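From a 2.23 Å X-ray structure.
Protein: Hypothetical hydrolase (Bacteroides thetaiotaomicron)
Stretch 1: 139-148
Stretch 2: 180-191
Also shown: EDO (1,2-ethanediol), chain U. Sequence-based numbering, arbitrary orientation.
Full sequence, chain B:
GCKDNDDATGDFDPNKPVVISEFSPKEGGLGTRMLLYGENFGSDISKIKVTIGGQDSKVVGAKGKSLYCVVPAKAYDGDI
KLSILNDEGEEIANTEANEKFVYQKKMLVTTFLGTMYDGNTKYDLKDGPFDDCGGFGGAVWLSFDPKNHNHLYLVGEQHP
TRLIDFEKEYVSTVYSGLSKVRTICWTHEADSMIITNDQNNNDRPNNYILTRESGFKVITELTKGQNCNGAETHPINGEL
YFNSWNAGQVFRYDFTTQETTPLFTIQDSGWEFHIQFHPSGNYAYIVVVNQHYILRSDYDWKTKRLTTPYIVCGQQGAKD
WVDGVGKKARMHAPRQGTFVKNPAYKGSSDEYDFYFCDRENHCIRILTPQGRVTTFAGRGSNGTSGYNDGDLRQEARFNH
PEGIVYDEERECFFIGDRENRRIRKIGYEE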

# COMPACT_ATOMS: atom_id res chain seq x y z
N ALA B 139 -27.88 10.72 1.39
CA ALA B 139 -26.45 10.87 1.10
C ALA B 139 -26.18 10.04 -0.14
O ALA B 139 -25.66 8.92 -0.05
CB ALA B 139 -25.60 10.44 2.29
N VAL B 140 -26.64 10.56 -1.29
CA VAL B 140 -26.61 9.87 -2.60
C VAL B 140 -25.25 10.01 -3.29
O VAL B 140 -24.93 9.22 -4.18
CB VAL B 140 -27.77 10.31 -3.53
CG1 VAL B 140 -29.12 10.14 -2.84
CG2 VAL B 140 -27.59 11.74 -4.07
N TRP B 141 -24.46 11.00 -2.88
CA TRP B 141 -23.16 11.24 -3.49
C TRP B 141 -22.26 11.82 -2.44
O TRP B 141 -22.66 12.76 -1.75
CB TRP B 141 -23.28 12.18 -4.71
CG TRP B 141 -22.17 12.03 -5.69
CD1 TRP B 141 -21.01 12.73 -5.73
CD2 TRP B 141 -22.12 11.09 -6.78
NE1 TRP B 141 -20.23 12.31 -6.80
CE2 TRP B 141 -20.91 11.32 -7.47
CE3 TRP B 141 -23.02 10.13 -7.30
CZ2 TRP B 141 -20.54 10.59 -8.60
CZ3 TRP B 141 -22.66 9.41 -8.43
CH2 TRP B 141 -21.43 9.64 -9.07
N LEU B 142 -21.10 11.18 -2.23
CA LEU B 142 -20.13 11.60 -1.21
C LEU B 142 -18.87 12.08 -1.91
O LEU B 142 -18.41 11.42 -2.85
CB LEU B 142 -19.84 10.44 -0.24
CG LEU B 142 -20.97 10.09 0.74
CD1 LEU B 142 -20.80 8.69 1.31
CD2 LEU B 142 -20.98 11.04 1.90
N SER B 143 -18.32 13.25 -1.49
CA SER B 143 -17.13 13.84 -2.12
C SER B 143 -16.33 14.67 -1.14
O SER B 143 -16.86 15.61 -0.52
CB SER B 143 -17.54 14.70 -3.31
OG SER B 143 -16.43 15.36 -3.89
N PHE B 144 -15.04 14.33 -1.00
CA PHE B 144 -14.11 15.08 -0.17
C PHE B 144 -13.75 16.39 -0.85
O PHE B 144 -13.71 16.45 -2.08
CB PHE B 144 -12.83 14.26 0.10
CG PHE B 144 -12.94 13.33 1.27
CD1 PHE B 144 -12.98 13.82 2.57
CD2 PHE B 144 -13.05 11.95 1.07
CE1 PHE B 144 -13.13 12.96 3.66
CE2 PHE B 144 -13.20 11.08 2.16
CZ PHE B 144 -13.23 11.60 3.44
N ASP B 145 -13.44 17.41 -0.07
CA ASP B 145 -12.91 18.65 -0.61
C ASP B 145 -11.46 18.34 -1.02
O ASP B 145 -10.70 17.86 -0.17
CB ASP B 145 -13.00 19.77 0.44
CG ASP B 145 -12.44 21.13 0.04
OD1 ASP B 145 -11.72 21.20 -0.99
OD2 ASP B 145 -12.69 22.10 0.77
N PRO B 146 -11.06 18.52 -2.32
CA PRO B 146 -9.68 18.19 -2.71
C PRO B 146 -8.62 19.00 -1.95
O PRO B 146 -7.49 18.53 -1.83
CB PRO B 146 -9.65 18.52 -4.21
CG PRO B 146 -11.09 18.47 -4.64
CD PRO B 146 -11.83 19.03 -3.48
N LYS B 147 -8.98 20.19 -1.42
CA LYS B 147 -8.05 21.07 -0.69
C LYS B 147 -8.17 20.90 0.82
O LYS B 147 -7.40 21.51 1.57
CB LYS B 147 -8.29 22.54 -1.06
CG LYS B 147 -8.10 22.87 -2.54
CD LYS B 147 -6.65 22.92 -2.94
CE LYS B 147 -6.46 23.46 -4.33
NZ LYS B 147 -5.10 23.16 -4.80
N ASN B 148 -9.13 20.09 1.28
CA ASN B 148 -9.30 19.85 2.71
C ASN B 148 -9.90 18.47 2.93
O ASN B 148 -11.11 18.29 2.83
CB ASN B 148 -10.15 20.94 3.37
CG ASN B 148 -10.09 20.92 4.88
OD1 ASN B 148 -9.61 19.97 5.51
ND2 ASN B 148 -10.55 21.99 5.48
N LYS B 180 -33.83 17.83 -6.72
CA LYS B 180 -33.22 16.49 -6.85
C LYS B 180 -31.72 16.57 -7.20
O LYS B 180 -31.34 16.35 -8.35
CB LYS B 180 -33.99 15.66 -7.89
CG LYS B 180 -33.81 14.15 -7.78
CD LYS B 180 -34.54 13.47 -8.94
CE LYS B 180 -34.49 11.97 -8.87
NZ LYS B 180 -34.79 11.35 -10.19
N VAL B 181 -30.87 16.86 -6.19
CA VAL B 181 -29.42 16.96 -6.37
C VAL B 181 -28.79 15.55 -6.51
O VAL B 181 -28.92 14.72 -5.62
CB VAL B 181 -28.73 17.77 -5.27
CG1 VAL B 181 -27.33 18.16 -5.71
CG2 VAL B 181 -29.55 19.01 -4.92
N ARG B 182 -28.08 15.31 -7.63
CA ARG B 182 -27.56 14.00 -7.97
C ARG B 182 -26.08 13.80 -7.70
O ARG B 182 -25.70 12.73 -7.23
CB ARG B 182 -27.82 13.72 -9.47
CG ARG B 182 -29.30 13.71 -9.87
CD ARG B 182 -30.11 12.66 -9.11
NE ARG B 182 -29.57 11.31 -9.30
CZ ARG B 182 -30.01 10.45 -10.21
NH1 ARG B 182 -31.02 10.77 -11.01
NH2 ARG B 182 -29.46 9.25 -10.31
N THR B 183 -25.24 14.77 -8.07
CA THR B 183 -23.80 14.63 -7.93
C THR B 183 -23.14 15.90 -7.45
O THR B 183 -23.75 16.96 -7.42
CB THR B 183 -23.13 14.19 -9.30
OG1 THR B 183 -23.34 15.18 -10.33
CG2 THR B 183 -23.54 12.80 -9.79
N ILE B 184 -21.84 15.73 -7.09
CA ILE B 184 -20.85 16.72 -6.69
C ILE B 184 -19.59 16.45 -7.45
O ILE B 184 -19.09 15.31 -7.44
CB ILE B 184 -20.50 16.72 -5.16
CG1 ILE B 184 -21.69 16.57 -4.25
CG2 ILE B 184 -19.57 17.90 -4.76
CD1 ILE B 184 -21.39 15.66 -3.08
N CYS B 185 -19.03 17.49 -8.04
CA CYS B 185 -17.70 17.44 -8.61
C CYS B 185 -17.04 18.81 -8.44
O CYS B 185 -17.65 19.74 -7.89
CB CYS B 185 -17.66 16.92 -10.05
SG CYS B 185 -18.59 17.91 -11.25
N TRP B 186 -15.75 18.89 -8.74
CA TRP B 186 -14.95 20.07 -8.46
C TRP B 186 -14.24 20.55 -9.69
O TRP B 186 -13.86 19.74 -10.54
CB TRP B 186 -13.92 19.73 -7.37
CG TRP B 186 -14.53 19.21 -6.10
CD1 TRP B 186 -14.90 17.93 -5.82
CD2 TRP B 186 -14.87 19.98 -4.94
NE1 TRP B 186 -15.44 17.85 -4.56
CE2 TRP B 186 -15.44 19.10 -4.00
CE3 TRP B 186 -14.75 21.34 -4.61
CZ2 TRP B 186 -15.88 19.53 -2.74
CZ3 TRP B 186 -15.18 21.76 -3.37
CH2 TRP B 186 -15.73 20.86 -2.44
N THR B 187 -14.00 21.87 -9.75
CA THR B 187 -13.20 22.48 -10.81
C THR B 187 -11.76 22.06 -10.53
O THR B 187 -11.43 21.73 -9.38
CB THR B 187 -13.41 23.99 -10.83
OG1 THR B 187 -13.10 24.50 -9.54
CG2 THR B 187 -14.81 24.39 -11.24
N HIS B 188 -10.92 22.02 -11.57
CA HIS B 188 -9.54 21.58 -11.43
C HIS B 188 -8.80 22.28 -10.29
O HIS B 188 -8.04 21.62 -9.58
CB HIS B 188 -8.75 21.72 -12.74
CG HIS B 188 -7.43 21.01 -12.68
ND1 HIS B 188 -6.24 21.71 -12.80
CD2 HIS B 188 -7.14 19.71 -12.41
CE1 HIS B 188 -5.27 20.81 -12.63
NE2 HIS B 188 -5.77 19.60 -12.36
N GLU B 189 -9.03 23.59 -10.09
CA GLU B 189 -8.36 24.37 -9.04
C GLU B 189 -9.09 24.23 -7.67
O GLU B 189 -8.53 24.60 -6.64
CB GLU B 189 -8.18 25.84 -9.45
CG GLU B 189 -9.47 26.65 -9.54
CD GLU B 189 -10.43 26.42 -10.70
OE1 GLU B 189 -10.04 25.78 -11.71
OE2 GLU B 189 -11.58 26.89 -10.58
N ALA B 190 -10.31 23.62 -7.67
CA ALA B 190 -11.19 23.37 -6.52
C ALA B 190 -11.67 24.69 -5.87
O ALA B 190 -12.07 24.70 -4.71
CB ALA B 190 -10.51 22.47 -5.49
N ASP B 191 -11.69 25.78 -6.65
CA ASP B 191 -12.20 27.08 -6.19
C ASP B 191 -13.72 27.03 -6.17
O ASP B 191 -14.36 27.85 -5.51
CB ASP B 191 -11.72 28.23 -7.09
C1 EDO U . -27.36 9.43 -7.51
O1 EDO U . -26.63 10.56 -7.96
C2 EDO U . -26.35 8.30 -7.34
O2 EDO U . -26.32 7.87 -5.98

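Strand 181-186 runs nearly parallel to the strand that begins at Trp141: their directions differ by 16° and their axes approach to 6.6 Å. No backbone hydrogen bond joins the two stretches, so side chains carry the contact, which buries 592 Å² summed over both sides.

Two indoles, one from each strand, supply the broad surfaces. Thr183 places CG2 3.5 Å from the centroid of the six-membered ring of Trp141, only 5° off the ring normal, so the methyl sits squarely on the face as a CH-pi contact. Further along, Ile184 CD1 lies 4.0 Å from Trp141 CD1 and 4.0 Å from Ser143 CB, a methyl bump that touches both residues.

At Trp186 the roles are exchanged, with stretch 2 supplying the indole and stretch 1 the cover: Pro146 CD stands 3.6 Å from the centroid of the five-membered ring of the Trp186 indole, 14° off its normal, a second CH-pi contact, while at the ring edge Trp186 NE1 donates a hydrogen bond to Ser143 OG (2.8 Å, 161°). The indole is thus covered on a face and anchored at its polar edge.

Beyond the strands, two type I turns meet: Ala190 CB approaches Pro146 CG at 4.1 Å and Lys147 CG at 3.8 Å. At the other end, ethanediol bridges the backbones, its O2 donating to Val140 O (2.6 Å) and its O1 to Arg182 O (2.5 Å, very short).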